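Local structure of thioesterase domain-containing protein (Pyrococcus horikoshii, 1IXL) at residues D56-L61 / L87-K92. The protein is of unknown function but adopts a hot-dog fold and may hydrolyse acyl-CoA thioesters. Residues are numbered along the deposited sequence; the frame is centred on the assembly and turned at random.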
loop_
_atom_site.group_PDB
_atom_site.type_symbol
_atom_site.label_atom_id
_atom_site.label_comp_id
_atom_site.label_asym_id
_atom_site.label_seq_id
_atom_site.Cartn_x
_atom_site.Cartn_y
_atom_site.Cartn_z
ATOM N N ASP A 56 0.491 2.582 0.506
ATOM C CA ASP A 56 -0.563 3.108 1.404
ATOM C C ASP A 56 -1.745 2.112 1.427
ATOM O O ASP A 56 -2.244 1.730 2.488
ATOM C CB ASP A 56 -1.007 4.486 0.852
ATOM C CG ASP A 56 -2.157 5.135 1.639
ATOM O OD1 ASP A 56 -2.784 4.473 2.503
ATOM O OD2 ASP A 56 -2.438 6.334 1.357
ATOM N N TYR A 57 -2.184 1.697 0.245
ATOM C CA TYR A 57 -3.290 0.758 0.120
ATOM C C TYR A 57 -2.963 -0.583 0.782
ATOM O O TYR A 57 -3.818 -1.158 1.449
ATOM C CB TYR A 57 -3.653 0.591 -1.382
ATOM C CG TYR A 57 -4.808 -0.358 -1.744
ATOM C CD1 TYR A 57 -5.962 -0.453 -0.948
ATOM C CD2 TYR A 57 -4.793 -1.060 -2.958
ATOM C CE1 TYR A 57 -7.060 -1.207 -1.358
ATOM C CE2 TYR A 57 -5.886 -1.811 -3.387
ATOM C CZ TYR A 57 -7.025 -1.877 -2.582
ATOM O OH TYR A 57 -8.143 -2.546 -3.031
ATOM N N ALA A 58 -1.734 -1.084 0.617
ATOM C CA ALA A 58 -1.370 -2.349 1.237
ATOM C C ALA A 58 -1.477 -2.241 2.766
ATOM O O ALA A 58 -1.944 -3.169 3.460
ATOM C CB ALA A 58 0.071 -2.756 0.823
ATOM N N ALA A 59 -1.042 -1.101 3.282
ATOM C CA ALA A 59 -1.077 -0.823 4.711
ATOM C C ALA A 59 -2.526 -0.838 5.226
ATOM O O ALA A 59 -2.809 -1.423 6.276
ATOM C CB ALA A 59 -0.415 0.544 4.988
HETATM N N MSE A 60 -3.439 -0.221 4.478
HETATM C CA MSE A 60 -4.840 -0.206 4.864
HETATM C C MSE A 60 -5.368 -1.646 4.911
HETATM O O MSE A 60 -6.210 -1.975 5.752
HETATM C CB MSE A 60 -5.683 0.608 3.869
HETATM C CG MSE A 60 -5.318 2.101 3.733
HETATM SE SE MSE A 60 -5.575 3.096 5.230
HETATM C CE MSE A 60 -4.233 2.737 6.053
ATOM N N LEU A 61 -4.895 -2.509 4.011
ATOM C CA LEU A 61 -5.375 -3.902 4.014
ATOM C C LEU A 61 -4.697 -4.767 5.054
ATOM O O LEU A 61 -5.232 -5.809 5.431
ATOM C CB LEU A 61 -5.260 -4.550 2.620
ATOM C CG LEU A 61 -6.122 -3.833 1.568
ATOM C CD1 LEU A 61 -6.126 -4.596 0.240
ATOM C CD2 LEU A 61 -7.532 -3.692 2.084
ATOM N N LEU A 87 5.008 -3.986 -9.671
ATOM C CA LEU A 87 5.381 -3.808 -8.271
ATOM C C LEU A 87 4.495 -4.594 -7.320
ATOM O O LEU A 87 3.318 -4.788 -7.596
ATOM C CB LEU A 87 5.283 -2.325 -7.884
ATOM C CG LEU A 87 5.970 -1.282 -8.783
ATOM C CD1 LEU A 87 5.690 0.137 -8.228
ATOM C CD2 LEU A 87 7.482 -1.543 -8.841
ATOM N N VAL A 88 5.076 -5.043 -6.209
ATOM C CA VAL A 88 4.312 -5.754 -5.188
ATOM C C VAL A 88 4.614 -5.148 -3.810
ATOM O O VAL A 88 5.746 -5.153 -3.353
ATOM C CB VAL A 88 4.647 -7.259 -5.112
ATOM C CG1 VAL A 88 3.801 -7.918 -4.001
ATOM C CG2 VAL A 88 4.385 -7.934 -6.451
ATOM N N ALA A 89 3.588 -4.634 -3.153
ATOM C CA ALA A 89 3.762 -4.066 -1.832
ATOM C C ALA A 89 3.381 -5.128 -0.793
ATOM O O ALA A 89 2.337 -5.760 -0.919
ATOM C CB ALA A 89 2.871 -2.841 -1.688
ATOM N N LYS A 90 4.248 -5.323 0.201
ATOM C CA LYS A 90 4.026 -6.260 1.296
ATOM C C LYS A 90 3.951 -5.456 2.599
ATOM O O LYS A 90 4.923 -4.838 3.015
ATOM C CB LYS A 90 5.153 -7.301 1.330
ATOM C CG LYS A 90 5.205 -8.094 0.010
ATOM C CD LYS A 90 6.205 -9.244 0.008
ATOM C CE LYS A 90 6.339 -9.789 -1.421
ATOM N NZ LYS A 90 7.345 -10.894 -1.473
ATOM N N ALA A 91 2.777 -5.474 3.225
ATOM C CA ALA A 91 2.499 -4.712 4.448
ATOM C C ALA A 91 2.222 -5.579 5.676
ATOM O O ALA A 91 1.418 -6.495 5.612
ATOM C CB ALA A 91 1.298 -3.799 4.200
ATOM N N LYS A 92 2.888 -5.287 6.793
ATOM C CA LYS A 92 2.660 -6.052 8.024
ATOM C C LYS A 92 2.507 -5.133 9.235
ATOM O O LYS A 92 3.249 -4.167 9.381
ATOM C CB LYS A 92 3.808 -7.031 8.285
ATOM C CG LYS A 92 3.599 -7.848 9.586
ATOM C CD LYS A 92 4.611 -8.961 9.756
ATOM C CE LYS A 92 6.018 -8.442 9.981
ATOM N NZ LYS A 92 6.929 -9.562 10.416
#
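In the hot-dog fold a curved antiparallel sheet wraps round a long central helix, and part of the interface between them is made here by three alanine methyls: Ala58 on helix 48-63 meets Ala89 and Ala91 on strand 86-97. The CB of Ala58 points at the strand and settles between two methyls two residues apart on the same sheet face, 3.8 Å from Ala89 CB and 3.7 Å from Ala91 CB. Ala91 reaches further onto the helix backbone, its CB lying 3.4 Å from Ala58 O and 3.7 Å from Ala59 N, so that it covers the peptide between Ala58 and Ala59. Small residues permit this closeness: the local axes come within 7.2 Å. They cross at -37°. Leu54, one helical turn before Ala58, also touches Ala89, while Val105 and Val107 of strand 100-109 continue the apolar surface beside the two strand alanines. On the far side of the strand, Lys90 points away from the helix and makes a cation-pi contact with Tyr108. No hydrogen bond links the two segments; their backbone polar groups bond instead along the helix and to strands 27-33 and 100-109. The contact is therefore van der Waals packing of buried methyls against one another and, for Ala91, against a helix peptide, held by close fit and exclusion of water, with little side-chain freedom to lose.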